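Local coordinates for protein putative non-ribosomal peptide synthetase (Actinomadura parvosata subsp. kistnae, PDB 6M7L) that probably serves as a condensation-type domain within a non-ribosomal peptide synthetase, although one histidine of the family's usual catalytic motif is replaced, at residues R27-W32 and A148-A152; E73-R78 and E89-A93; R252-H258 and A424-V428; A375-D381 and W411-H417. All coordinates share one frame; numbering follows the deposited sequence.

Contact 1 (R27-W32 and A148-A152); sequences RQRRMW and AHRIA
Gln-28 and Ile-151 mark the closest approach of the two backbones, their CA atoms 4.8 Å apart, where helix 26-34 lies against the turn that ends strand 141-149. Their side chains cross at about a right angle: CG1 of Ile-151 sits 3.6 Å from CG of Gln-28, and the glutamine continues past it, extended beyond CG. At its end the amide donates from NE2 to Ile-151 O over 3.1 Å, with an N-H...O angle of 159°, and the acceptor lies within 6° of the amide plane. The other amide atom, OE1, takes the backbone N-H of Thr-25, consistent with this orientation of the amide. The turn carries His-Arg where condensation domains of the chloramphenicol acetyltransferase-like fold have the HHxxxDG motif; Arg-150 stands where the second, usually catalytic histidine is expected, so ordinary condensation chemistry is probably absent. His-149 is held by its own turn: ND1 accepts the N-H of Ile-151 at 3.1 Å, in the ring plane, and the ring also meets that of His-45. Met-31 is bent at chi2 (-53°) and again at chi3, which curls its methyl back to the turn, with CE 3.5 Å from Arg-150 CB and 3.6 Å from His-149 CE1. Its CB meets CB of Ile-151 at 3.8 Å. Beyond the methionine, CD1 of Ile-151 reaches the edge of the Trp-32 ring and lies 3.9 Å from Trp-32 CB, while the indole NE1 turns to Phe-79 O. The guanidinium of Arg-27 passes near Arg-150 but forms its salt bridge with Glu-354.

Contact 2 (E73-R78 and E89-A93); sequences EILRTR and EILDA
Arg-78 and Glu-89 meet through complementary torsions: the glutamate puts CG anti to its backbone N (chi1 180°) and runs on extended, while the arginine folds at chi2 and chi3 (42°) until its guanidinium lies alongside the carboxylate. They form a hydrogen-bonded pair in the short antiparallel beta hairpin of strands 77-78 and 89-90, each backbone N-H meeting the other residue's carbonyl. The salt bridge is side-on. NE reaches OE1 of Glu-89 at 3.0 Å, and NH2 of Arg-78 reaches OE2 at 3.2 Å and OE1 at 3.1 Å. The two planes are 39° apart, and both nitrogens approach OE1 from one face of the carboxylate, above its plane. Over a face of the guanidinium lie the methyls of Leu-91, with CD2 3.8 Å from Arg-78 NH2. A leucine in place of Arg-78 would probably leave the Glu-89 carboxylate without its counter-charge and free to turn. Farther along, both backbone polar atoms of Leu-91 are held: its N donates to Arg-76 O at 2.8 Å, and its O accepts from Arg-76 NH2 at 2.8 Å, a bond lying in both the carbonyl and the guanidinium planes. NE and NH1 of the same arginine bind the carbonyls of Gly-69 and Gly-70, so one side chain joins helix 58-71 to the hairpin. In the non-hydrogen-bonded pair Thr-77 and Ile-90, CG1 of the isoleucine lies 3.5 Å from Thr-77 OG1. That hydroxyl donates to Glu-73 O at 2.7 Å from above the carbonyl plane, opposite the face used by Arg-76 N.

Contact 3 (R252-H258 and A424-V428); sequences RLPADSH and ADGLV
Leu-253 and Leu-427 supply the two backbone hydrogen bonds of this contact: Leu-253 N to Leu-427 O at 2.8 Å and Leu-427 N to Leu-253 O at 3.0 Å, the second nearly straight at 173°. Weaker CA-H...O contacts flank this antiparallel pair, from Arg-252 CA to Leu-427 O (3.4 Å) and from Gly-426 CA to Leu-253 O. Gly-426 has a positive phi of 96° with an extended psi, where a CB would jam against the preceding carbonyl oxygen, so the backbone itself calls for glycine.

Side chains pack on both faces of the two-strand ladder. On one, apolar Leu-253 CB and Leu-427 CB meet at 3.9 Å. On the other Arg-252 and Val-428 run side by side, Val-428 CG1 over a face of the guanidinium and CG2 3.4 Å from Arg-252 NE.

A CH-pi contact joins strand 424-434 to helix 255-267. CB of Ala-424 stands 3.5 Å from the centroid of the His-258 ring, 15° off its normal, and Leu-427 CD1 lies over the opposite face toward the rim. The sandwiched ring directs NE2 to weak hydrogen bonds with Asp-416 OD1 and His-417 O.

Pro-254, at the N-cap position, marks where edge strand 246-253 of the four-stranded sheet as counted here turns into helix 255-267, in the second lobe of the chloramphenicol acetyltransferase-like condensation fold.

Contact 4 (A375-D381 and W411-H417); sequences ALQLDED and WLKLLDH
Gln-377 and Trp-411 stand at the close-knit end of two parallel strands, whose short axes approach to 4.5 Å at an angle of 27°. The indole NE1 donates to Gln-377 OE1 at 2.9 Å, in the ring plane and on a lone pair, and the amide and ring planes are 89° apart. A bend at chi2 (-53°) swings the glutamine back to the indole, and OE1 also accepts from Arg-298 N. Ala-375 CB touches Trp-411 CD1 at 3.4 Å, and Lys-413 CE lies 3.4 Å above the plane of the Trp-411 ring. A leucine at Trp-411 would probably leave Gln-377 OE1 without its indole donor and open a gap beside Ala-375 and Lys-413. Alternating backbone bonds run from Leu-412 N to Ala-375 O (2.8 Å) as far as Asp-416 N to Asp-379 O (2.6 Å). These strands lie within the mixed sheet of the second lobe of the condensation fold, and the chain between them crosses to the other lobe at strand 395-399, probably the crossing called the latch. On one face Leu-376 CD1 lies 3.9 Å from Leu-412 CG, and Leu-376 packs on Phe-273 of helix 272-288. Beyond the bond from Asp-416 N the pairing loosens, and on the 379-381 side it is exposed. Glu-380 OE1 comes within 3.6 Å of Asp-416 OD2, a like-charge approach probably eased by the Asp-416 salt bridge to Arg-418, and the Asp-381 carboxylate lies at the edge of the His-417 ring.

From the N terminus, helix 26-34 opens contact 1, and the chain makes contact 2, a hairpin with a ten-residue connection, before strand 141-149 returns to close the first loop; contact 2 thus lies within contact 1, and Ile-74 touches Gln-28 and the turn at residues 151-152. Both belong to the first lobe's side of the chain. Contact 3 opens only afterwards, at strand 246-253, and encloses contact 4, which closes before strand 424-434 completes the outer loop. Those two share one sheet through neighbouring strands 410-418 and 424-434, joined by probable hydrogen bonds such as Val-428 O to Leu-415 N. Contacts 1 and 4 approach to about 6 Å between nearest atoms without touching.

Contact 1 (R27-W32 and A148-A152)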
loop_
_atom_site.group_PDB
_atom_site.type_symbol
_atom_site.label_atom_id
_atom_site.label_comp_id
_atom_site.label_asym_id
_atom_site.label_seq_id
_atom_site.Cartn_x
_atom_site.Cartn_y
_atom_site.Cartn_z
ATOM N N ARG A 27 21.224 17.288 5.391
ATOM C CA ARG A 27 21.351 15.844 5.548
ATOM C C ARG A 27 22.341 15.267 4.547
ATOM O O ARG A 27 23.178 14.432 4.908
ATOM C CB ARG A 27 19.988 15.171 5.402
ATOM C CG ARG A 27 20.085 13.663 5.308
ATOM C CD ARG A 27 18.803 12.979 5.722
ATOM N NE ARG A 27 19.068 11.601 6.113
ATOM C CZ ARG A 27 19.428 11.235 7.338
ATOM N NH1 ARG A 27 19.659 9.958 7.613
ATOM N NH2 ARG A 27 19.555 12.150 8.289
ATOM N N GLN A 28 22.260 15.696 3.285
ATOM C CA GLN A 28 23.230 15.246 2.292
ATOM C C GLN A 28 24.647 15.634 2.691
ATOM O O GLN A 28 25.590 14.855 2.500
ATOM C CB GLN A 28 22.891 15.832 0.924
ATOM C CG GLN A 28 21.683 15.218 0.264
ATOM C CD GLN A 28 21.436 15.797 -1.108
ATOM O OE1 GLN A 28 21.435 17.016 -1.287
ATOM N NE2 GLN A 28 21.234 14.926 -2.091
ATOM N N ARG A 29 24.813 16.841 3.236
ATOM C CA ARG A 29 26.125 17.282 3.697
ATOM C C ARG A 29 26.690 16.318 4.733
ATOM O O ARG A 29 27.846 15.889 4.637
ATOM C CB ARG A 29 26.021 18.699 4.264
ATOM C CG ARG A 29 27.266 19.197 4.974
ATOM C CD ARG A 29 28.440 19.349 4.028
ATOM N NE ARG A 29 29.631 19.797 4.742
ATOM C CZ ARG A 29 30.837 19.920 4.196
ATOM N NH1 ARG A 29 31.027 19.627 2.916
ATOM N NH2 ARG A 29 31.854 20.335 4.937
ATOM N N ARG A 30 25.877 15.949 5.725
ATOM C CA ARG A 30 26.356 15.028 6.750
ATOM C C ARG A 30 26.571 13.631 6.181
ATOM O O ARG A 30 27.557 12.963 6.517
ATOM C CB ARG A 30 25.376 14.989 7.921
ATOM C CG ARG A 30 25.913 14.241 9.126
ATOM C CD ARG A 30 25.025 14.413 10.344
ATOM N NE ARG A 30 25.558 13.682 11.487
ATOM C CZ ARG A 30 25.337 12.393 11.715
ATOM N NH1 ARG A 30 24.583 11.690 10.881
ATOM N NH2 ARG A 30 25.867 11.804 12.778
ATOM N N MET A 31 25.667 13.176 5.310
ATOM C CA MET A 31 25.811 11.848 4.724
ATOM C C MET A 31 27.068 11.755 3.872
ATOM O O MET A 31 27.764 10.733 3.889
ATOM C CB MET A 31 24.576 11.496 3.895
ATOM C CG MET A 31 23.306 11.318 4.708
ATOM S SD MET A 31 23.513 10.135 6.046
ATOM C CE MET A 31 24.177 8.751 5.131
ATOM N N TRP A 32 27.372 12.810 3.113
ATOM C CA TRP A 32 28.577 12.805 2.293
ATOM C C TRP A 32 29.824 12.692 3.160
ATOM O O TRP A 32 30.727 11.895 2.874
ATOM C CB TRP A 32 28.626 14.068 1.430
ATOM C CG TRP A 32 29.710 14.044 0.397
ATOM C CD1 TRP A 32 29.607 13.591 -0.885
ATOM C CD2 TRP A 32 31.063 14.488 0.558
ATOM N NE1 TRP A 32 30.809 13.726 -1.536
ATOM C CE2 TRP A 32 31.721 14.273 -0.671
ATOM C CE3 TRP A 32 31.784 15.044 1.621
ATOM C CZ2 TRP A 32 33.065 14.597 -0.866
ATOM C CZ3 TRP A 32 33.115 15.366 1.424
ATOM C CH2 TRP A 32 33.741 15.141 0.191
ATOM N N ALA A 148 21.061 1.729 -1.955
ATOM C CA ALA A 148 21.057 3.155 -2.242
ATOM C C ALA A 148 21.626 3.895 -1.043
ATOM O O ALA A 148 21.218 3.640 0.094
ATOM C CB ALA A 148 19.645 3.658 -2.561
ATOM N N HIS A 149 22.571 4.796 -1.292
ATOM C CA HIS A 149 23.160 5.559 -0.202
ATOM C C HIS A 149 22.125 6.512 0.383
ATOM O O HIS A 149 21.285 7.058 -0.340
ATOM C CB HIS A 149 24.384 6.333 -0.688
ATOM C CG HIS A 149 25.285 6.780 0.421
ATOM N ND1 HIS A 149 24.993 7.857 1.228
ATOM C CD2 HIS A 149 26.461 6.281 0.868
ATOM C CE1 HIS A 149 25.954 8.007 2.122
ATOM N NE2 HIS A 149 26.857 7.063 1.926
ATOM N N ARG A 150 22.182 6.708 1.701
ATOM C CA ARG A 150 21.184 7.546 2.360
ATOM C C ARG A 150 21.327 9.022 2.014
ATOM O O ARG A 150 20.493 9.825 2.448
ATOM C CB ARG A 150 21.247 7.352 3.876
ATOM C CG ARG A 150 20.992 5.922 4.325
ATOM C CD ARG A 150 20.927 5.813 5.842
ATOM N NE ARG A 150 19.625 5.325 6.288
ATOM C CZ ARG A 150 19.338 4.044 6.493
ATOM N NH1 ARG A 150 18.125 3.690 6.895
ATOM N NH2 ARG A 150 20.265 3.117 6.301
ATOM N N ILE A 151 22.357 9.398 1.250
ATOM C CA ILE A 151 22.435 10.747 0.705
ATOM C C ILE A 151 21.400 10.947 -0.391
ATOM O O ILE A 151 21.084 12.087 -0.748
ATOM C CB ILE A 151 23.856 11.024 0.176
ATOM C CG1 ILE A 151 24.093 12.524 -0.004
ATOM C CG2 ILE A 151 24.087 10.297 -1.140
ATOM C CD1 ILE A 151 25.487 12.865 -0.484
ATOM N N ALA A 152 20.851 9.857 -0.929
ATOM C CA ALA A 152 19.893 9.920 -2.017
ATOM C C ALA A 152 18.550 9.286 -1.704
ATOM O O ALA A 152 17.576 9.582 -2.402
ATOM C CB ALA A 152 20.460 9.244 -3.272
#

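Contact 2 (E73-R78 and E89-A93)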
loop_
_atom_site.group_PDB
_atom_site.type_symbol
_atom_site.label_atom_id
_atom_site.label_comp_id
_atom_site.label_asym_id
_atom_site.label_seq_id
_atom_site.Cartn_x
_atom_site.Cartn_y
_atom_site.Cartn_z
ATOM N N GLU A 73 16.172 12.154 -10.720
ATOM C CA GLU A 73 17.487 12.739 -10.973
ATOM C C GLU A 73 18.475 12.413 -9.862
ATOM O O GLU A 73 19.667 12.221 -10.130
ATOM C CB GLU A 73 17.370 14.254 -11.135
ATOM C CG GLU A 73 16.712 14.704 -12.426
ATOM C CD GLU A 73 16.456 16.199 -12.458
ATOM O OE1 GLU A 73 16.412 16.822 -11.375
ATOM O OE2 GLU A 73 16.302 16.752 -13.567
ATOM N N ILE A 74 18.001 12.334 -8.616
ATOM C CA ILE A 74 18.907 12.132 -7.490
ATOM C C ILE A 74 19.615 10.786 -7.586
ATOM O O ILE A 74 20.743 10.636 -7.102
ATOM C CB ILE A 74 18.140 12.282 -6.162
ATOM C CG1 ILE A 74 19.113 12.268 -4.984
ATOM C CG2 ILE A 74 17.083 11.191 -6.014
ATOM C CD1 ILE A 74 18.483 12.698 -3.703
ATOM N N LEU A 75 18.987 9.794 -8.222
ATOM C CA LEU A 75 19.640 8.500 -8.378
ATOM C C LEU A 75 20.743 8.534 -9.427
ATOM O O LEU A 75 21.619 7.662 -9.413
ATOM C CB LEU A 75 18.611 7.425 -8.727
ATOM C CG LEU A 75 17.624 7.074 -7.611
ATOM C CD1 LEU A 75 16.764 5.890 -8.017
ATOM C CD2 LEU A 75 18.358 6.788 -6.311
ATOM N N ARG A 76 20.723 9.510 -10.335
ATOM C CA ARG A 76 21.825 9.735 -11.261
ATOM C C ARG A 76 22.617 10.988 -10.905
ATOM O O ARG A 76 23.267 11.577 -11.772
ATOM C CB ARG A 76 21.315 9.809 -12.702
ATOM C CG ARG A 76 20.091 10.689 -12.904
ATOM C CD ARG A 76 19.525 10.519 -14.307
ATOM N NE ARG A 76 18.203 11.126 -14.445
ATOM C CZ ARG A 76 17.969 12.288 -15.050
ATOM N NH1 ARG A 76 16.730 12.760 -15.126
ATOM N NH2 ARG A 76 18.970 12.973 -15.586
ATOM N N THR A 77 22.572 11.400 -9.641
ATOM C CA THR A 77 23.289 12.567 -9.153
ATOM C C THR A 77 24.608 12.141 -8.520
ATOM O O THR A 77 24.671 11.134 -7.810
ATOM C CB THR A 77 22.441 13.333 -8.131
ATOM O OG1 THR A 77 21.272 13.853 -8.775
ATOM C CG2 THR A 77 23.226 14.482 -7.521
ATOM N N ARG A 78 25.660 12.907 -8.787
ATOM C CA ARG A 78 26.971 12.672 -8.206
ATOM C C ARG A 78 27.347 13.836 -7.299
ATOM O O ARG A 78 26.841 14.951 -7.445
ATOM C CB ARG A 78 28.025 12.483 -9.299
ATOM C CG ARG A 78 28.921 11.287 -9.077
ATOM C CD ARG A 78 29.360 10.701 -10.402
ATOM N NE ARG A 78 29.723 11.743 -11.354
ATOM C CZ ARG A 78 30.471 11.541 -12.432
ATOM N NH1 ARG A 78 30.948 10.330 -12.690
ATOM N NH2 ARG A 78 30.751 12.551 -13.245
ATOM N N GLU A 89 26.009 17.004 -8.810
ATOM C CA GLU A 89 26.231 16.863 -10.247
ATOM C C GLU A 89 25.246 15.834 -10.794
ATOM O O GLU A 89 25.382 14.634 -10.532
ATOM C CB GLU A 89 27.671 16.445 -10.538
ATOM C CG GLU A 89 27.978 16.274 -12.020
ATOM C CD GLU A 89 29.256 15.498 -12.269
ATOM O OE1 GLU A 89 29.707 14.778 -11.353
ATOM O OE2 GLU A 89 29.812 15.605 -13.383
ATOM N N ILE A 90 24.265 16.298 -11.564
ATOM C CA ILE A 90 23.226 15.430 -12.106
ATOM C C ILE A 90 23.656 14.934 -13.481
ATOM O O ILE A 90 23.854 15.731 -14.405
ATOM C CB ILE A 90 21.874 16.154 -12.185
ATOM C CG1 ILE A 90 21.474 16.704 -10.816
ATOM C CG2 ILE A 90 20.800 15.210 -12.708
ATOM C CD1 ILE A 90 20.089 17.311 -10.791
ATOM N N LEU A 91 23.786 13.620 -13.621
ATOM C CA LEU A 91 24.109 12.997 -14.893
ATOM C C LEU A 91 22.831 12.682 -15.668
ATOM O O LEU A 91 21.717 12.782 -15.151
ATOM C CB LEU A 91 24.918 11.719 -14.670
ATOM C CG LEU A 91 26.105 11.787 -13.713
ATOM C CD1 LEU A 91 26.798 10.435 -13.633
ATOM C CD2 LEU A 91 27.078 12.869 -14.144
ATOM N N ASP A 92 23.000 12.297 -16.930
ATOM C CA ASP A 92 21.866 11.854 -17.726
ATOM C C ASP A 92 21.531 10.405 -17.376
ATOM O O ASP A 92 22.185 9.770 -16.543
ATOM C CB ASP A 92 22.147 12.034 -19.219
ATOM C CG ASP A 92 23.415 11.331 -19.673
ATOM O OD1 ASP A 92 24.097 10.718 -18.833
ATOM O OD2 ASP A 92 23.734 11.393 -20.880
ATOM N N ALA A 93 20.491 9.871 -18.018
ATOM C CA ALA A 93 20.044 8.521 -17.690
ATOM C C ALA A 93 21.075 7.475 -18.097
ATOM O O ALA A 93 21.325 6.523 -17.350
ATOM C CB ALA A 93 18.698 8.238 -18.355
#

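Contact 3 (R252-H258 and A424-V428)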
loop_
_atom_site.group_PDB
_atom_site.type_symbol
_atom_site.label_atom_id
_atom_site.label_comp_id
_atom_site.label_asym_id
_atom_site.label_seq_id
_atom_site.Cartn_x
_atom_site.Cartn_y
_atom_site.Cartn_z
ATOM N N ARG A 252 8.222 -7.170 23.956
ATOM C CA ARG A 252 6.776 -7.322 23.994
ATOM C C ARG A 252 6.240 -6.861 25.341
ATOM O O ARG A 252 6.813 -7.172 26.390
ATOM C CB ARG A 252 6.361 -8.776 23.739
ATOM C CG ARG A 252 6.194 -9.128 22.270
ATOM C CD ARG A 252 5.485 -10.466 22.097
ATOM N NE ARG A 252 4.656 -10.494 20.893
ATOM C CZ ARG A 252 5.021 -11.045 19.740
ATOM N NH1 ARG A 252 6.208 -11.626 19.626
ATOM N NH2 ARG A 252 4.197 -11.019 18.700
ATOM N N LEU A 253 5.140 -6.114 25.302
ATOM C CA LEU A 253 4.422 -5.692 26.495
ATOM C C LEU A 253 2.990 -6.196 26.392
ATOM O O LEU A 253 2.310 -5.905 25.392
ATOM C CB LEU A 253 4.445 -4.168 26.640
ATOM C CG LEU A 253 3.837 -3.591 27.922
ATOM C CD1 LEU A 253 4.751 -3.828 29.113
ATOM C CD2 LEU A 253 3.539 -2.112 27.755
ATOM N N PRO A 254 2.491 -6.956 27.366
ATOM C CA PRO A 254 1.115 -7.457 27.277
ATOM C C PRO A 254 0.102 -6.320 27.295
ATOM O O PRO A 254 0.399 -5.189 27.687
ATOM C CB PRO A 254 0.978 -8.351 28.515
ATOM C CG PRO A 254 2.032 -7.858 29.458
ATOM C CD PRO A 254 3.169 -7.404 28.595
ATOM N N ALA A 255 -1.117 -6.643 26.856
ATOM C CA ALA A 255 -2.154 -5.624 26.725
ATOM C C ALA A 255 -2.527 -5.014 28.069
ATOM O O ALA A 255 -2.920 -3.843 28.127
ATOM C CB ALA A 255 -3.392 -6.215 26.050
ATOM N N ASP A 256 -2.412 -5.786 29.154
ATOM C CA ASP A 256 -2.708 -5.269 30.487
ATOM C C ASP A 256 -1.891 -4.018 30.787
ATOM O O ASP A 256 -2.442 -2.934 31.008
ATOM C CB ASP A 256 -2.435 -6.351 31.536
ATOM C CG ASP A 256 -3.452 -7.471 31.497
ATOM O OD1 ASP A 256 -4.431 -7.362 30.728
ATOM O OD2 ASP A 256 -3.273 -8.461 32.239
ATOM N N SER A 257 -0.563 -4.156 30.795
ATOM C CA SER A 257 0.296 -3.005 31.047
ATOM C C SER A 257 0.198 -1.980 29.927
ATOM O O SER A 257 0.368 -0.780 30.169
ATOM C CB SER A 257 1.740 -3.466 31.232
ATOM O OG SER A 257 1.811 -4.517 32.178
ATOM N N HIS A 258 -0.074 -2.435 28.701
ATOM C CA HIS A 258 -0.272 -1.514 27.587
ATOM C C HIS A 258 -1.486 -0.622 27.826
ATOM O O HIS A 258 -1.443 0.583 27.554
ATOM C CB HIS A 258 -0.420 -2.307 26.286
ATOM C CG HIS A 258 -0.600 -1.457 25.065
ATOM N ND1 HIS A 258 -0.428 -0.089 25.070
ATOM C CD2 HIS A 258 -0.937 -1.787 23.795
ATOM C CE1 HIS A 258 -0.655 0.386 23.859
ATOM N NE2 HIS A 258 -0.963 -0.624 23.066
ATOM N N ALA A 424 -6.107 -0.827 23.950
ATOM C CA ALA A 424 -4.776 -1.415 23.870
ATOM C C ALA A 424 -4.859 -2.909 23.585
ATOM O O ALA A 424 -5.623 -3.637 24.225
ATOM C CB ALA A 424 -4.017 -1.168 25.170
ATOM N N ASP A 425 -4.065 -3.365 22.619
ATOM C CA ASP A 425 -4.022 -4.768 22.231
ATOM C C ASP A 425 -2.581 -5.242 22.104
ATOM O O ASP A 425 -2.220 -5.961 21.167
ATOM C CB ASP A 425 -4.794 -4.996 20.933
ATOM C CG ASP A 425 -5.145 -6.454 20.711
ATOM O OD1 ASP A 425 -5.617 -7.103 21.668
ATOM O OD2 ASP A 425 -4.958 -6.948 19.579
ATOM N N GLY A 426 -1.738 -4.846 23.045
ATOM C CA GLY A 426 -0.355 -5.277 23.065
ATOM C C GLY A 426 0.576 -4.269 22.416
ATOM O O GLY A 426 0.204 -3.531 21.497
ATOM N N LEU A 427 1.813 -4.233 22.909
ATOM C CA LEU A 427 2.867 -3.372 22.380
ATOM C C LEU A 427 4.025 -4.272 21.964
ATOM O O LEU A 427 4.723 -4.824 22.820
ATOM C CB LEU A 427 3.306 -2.344 23.423
ATOM C CG LEU A 427 4.008 -1.077 22.934
ATOM C CD1 LEU A 427 3.082 -0.274 22.032
ATOM C CD2 LEU A 427 4.472 -0.234 24.111
ATOM N N VAL A 428 4.222 -4.429 20.656
ATOM C CA VAL A 428 5.180 -5.382 20.107
ATOM C C VAL A 428 6.187 -4.641 19.241
ATOM O O VAL A 428 5.814 -3.791 18.426
ATOM C CB VAL A 428 4.470 -6.485 19.298
ATOM C CG1 VAL A 428 5.480 -7.353 18.563
ATOM C CG2 VAL A 428 3.605 -7.333 20.212
#

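Contact 4 (A375-D381 and W411-H417)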
loop_
_atom_site.group_PDB
_atom_site.type_symbol
_atom_site.label_atom_id
_atom_site.label_comp_id
_atom_site.label_asym_id
_atom_site.label_seq_id
_atom_site.Cartn_x
_atom_site.Cartn_y
_atom_site.Cartn_z
ATOM N N ALA A 375 16.901 6.400 20.104
ATOM C CA ALA A 375 15.762 6.881 19.341
ATOM C C ALA A 375 14.580 5.946 19.548
ATOM O O ALA A 375 14.746 4.758 19.836
ATOM C CB ALA A 375 16.088 7.003 17.847
ATOM N N LEU A 376 13.379 6.499 19.402
ATOM C CA LEU A 376 12.145 5.770 19.659
ATOM C C LEU A 376 11.186 5.955 18.495
ATOM O O LEU A 376 10.925 7.088 18.074
ATOM C CB LEU A 376 11.493 6.242 20.962
ATOM C CG LEU A 376 10.056 5.789 21.225
ATOM C CD1 LEU A 376 9.961 4.270 21.285
ATOM C CD2 LEU A 376 9.527 6.417 22.506
ATOM N N GLN A 377 10.667 4.844 17.978
ATOM C CA GLN A 377 9.592 4.853 16.997
ATOM C C GLN A 377 8.405 4.095 17.570
ATOM O O GLN A 377 8.546 2.945 18.000
ATOM C CB GLN A 377 10.021 4.218 15.669
ATOM C CG GLN A 377 11.353 4.696 15.128
ATOM C CD GLN A 377 11.455 6.207 15.015
ATOM O OE1 GLN A 377 12.488 6.793 15.340
ATOM N NE2 GLN A 377 10.390 6.844 14.538
ATOM N N LEU A 378 7.244 4.742 17.587
ATOM C CA LEU A 378 5.997 4.117 18.012
ATOM C C LEU A 378 5.000 4.268 16.874
ATOM O O LEU A 378 4.537 5.378 16.589
ATOM C CB LEU A 378 5.475 4.744 19.306
ATOM C CG LEU A 378 4.310 4.020 19.984
ATOM C CD1 LEU A 378 4.501 4.001 21.490
ATOM C CD2 LEU A 378 2.983 4.667 19.622
ATOM N N ASP A 379 4.674 3.157 16.223
ATOM C CA ASP A 379 3.834 3.159 15.037
ATOM C C ASP A 379 2.511 2.460 15.313
ATOM O O ASP A 379 2.468 1.439 16.009
ATOM C CB ASP A 379 4.542 2.469 13.870
ATOM C CG ASP A 379 5.875 3.105 13.541
ATOM O OD1 ASP A 379 5.975 4.347 13.623
ATOM O OD2 ASP A 379 6.821 2.361 13.206
ATOM N N GLU A 380 1.436 3.017 14.770
ATOM C CA GLU A 380 0.175 2.301 14.709
ATOM C C GLU A 380 0.255 1.246 13.613
ATOM O O GLU A 380 0.983 1.400 12.630
ATOM C CB GLU A 380 -0.984 3.262 14.431
ATOM C CG GLU A 380 -0.785 4.681 14.959
ATOM C CD GLU A 380 -0.903 4.783 16.469
ATOM O OE1 GLU A 380 0.134 4.982 17.140
ATOM O OE2 GLU A 380 -2.036 4.665 16.986
ATOM N N ASP A 381 -0.489 0.158 13.796
ATOM C CA ASP A 381 -0.473 -0.909 12.805
ATOM C C ASP A 381 -1.043 -0.405 11.486
ATOM O O ASP A 381 -2.023 0.344 11.458
ATOM C CB ASP A 381 -1.266 -2.116 13.308
ATOM C CG ASP A 381 -0.669 -3.435 12.854
ATOM O OD1 ASP A 381 0.241 -3.413 11.995
ATOM O OD2 ASP A 381 -1.100 -4.492 13.361
ATOM N N TRP A 411 17.773 1.845 19.250
ATOM C CA TRP A 411 16.642 2.321 18.459
ATOM C C TRP A 411 15.447 1.440 18.809
ATOM O O TRP A 411 15.343 0.305 18.338
ATOM C CB TRP A 411 16.948 2.285 16.966
ATOM C CG TRP A 411 16.074 3.204 16.171
ATOM C CD1 TRP A 411 15.063 3.985 16.649
ATOM C CD2 TRP A 411 16.135 3.445 14.760
ATOM N NE1 TRP A 411 14.493 4.700 15.625
ATOM C CE2 TRP A 411 15.128 4.383 14.454
ATOM C CE3 TRP A 411 16.940 2.957 13.726
ATOM C CZ2 TRP A 411 14.906 4.846 13.160
ATOM C CZ3 TRP A 411 16.717 3.415 12.441
ATOM C CH2 TRP A 411 15.708 4.352 12.169
ATOM N N LEU A 412 14.553 1.962 19.642
ATOM C CA LEU A 412 13.376 1.223 20.083
ATOM C C LEU A 412 12.236 1.484 19.102
ATOM O O LEU A 412 11.710 2.598 19.031
ATOM C CB LEU A 412 12.994 1.626 21.503
ATOM C CG LEU A 412 11.747 0.950 22.071
ATOM C CD1 LEU A 412 11.889 -0.566 22.047
ATOM C CD2 LEU A 412 11.486 1.449 23.479
ATOM N N LYS A 413 11.859 0.455 18.350
ATOM C CA LYS A 413 10.780 0.528 17.372
ATOM C C LYS A 413 9.638 -0.358 17.848
ATOM O O LYS A 413 9.804 -1.577 17.958
ATOM C CB LYS A 413 11.267 0.081 15.994
ATOM C CG LYS A 413 12.466 0.851 15.470
ATOM C CD LYS A 413 13.188 0.056 14.390
ATOM C CE LYS A 413 14.092 0.946 13.557
ATOM N NZ LYS A 413 14.976 0.167 12.648
ATOM N N LEU A 414 8.484 0.245 18.123
ATOM C CA LEU A 414 7.361 -0.474 18.707
ATOM C C LEU A 414 6.101 -0.279 17.876
ATOM O O LEU A 414 5.870 0.798 17.317
ATOM C CB LEU A 414 7.108 -0.021 20.149
ATOM C CG LEU A 414 8.221 -0.375 21.133
ATOM C CD1 LEU A 414 8.008 0.316 22.466
ATOM C CD2 LEU A 414 8.292 -1.880 21.313
ATOM N N LEU A 415 5.295 -1.334 17.799
ATOM C CA LEU A 415 3.989 -1.292 17.155
ATOM C C LEU A 415 2.909 -1.135 18.216
ATOM O O LEU A 415 2.844 -1.923 19.167
ATOM C CB LEU A 415 3.739 -2.556 16.331
ATOM C CG LEU A 415 4.333 -2.597 14.924
ATOM C CD1 LEU A 415 4.220 -3.997 14.345
ATOM C CD2 LEU A 415 3.634 -1.589 14.026
ATOM N N ASP A 416 2.064 -0.118 18.048
ATOM C CA ASP A 416 0.992 0.181 18.996
ATOM C C ASP A 416 -0.282 -0.512 18.516
ATOM O O ASP A 416 -1.138 0.071 17.846
ATOM C CB ASP A 416 0.812 1.688 19.129
ATOM C CG ASP A 416 -0.168 2.072 20.216
ATOM O OD1 ASP A 416 -0.577 1.188 20.996
ATOM O OD2 ASP A 416 -0.531 3.266 20.289
ATOM N N HIS A 417 -0.398 -1.793 18.864
ATOM C CA HIS A 417 -1.551 -2.583 18.454
ATOM C C HIS A 417 -2.810 -2.125 19.179
ATOM O O HIS A 417 -2.790 -1.849 20.383
ATOM C CB HIS A 417 -1.308 -4.067 18.726
ATOM C CG HIS A 417 -0.330 -4.704 17.788
ATOM N ND1 HIS A 417 -0.291 -4.412 16.442
ATOM C CD2 HIS A 417 0.643 -5.620 18.003
ATOM C CE1 HIS A 417 0.665 -5.120 15.868
ATOM N NE2 HIS A 417 1.247 -5.861 16.793
#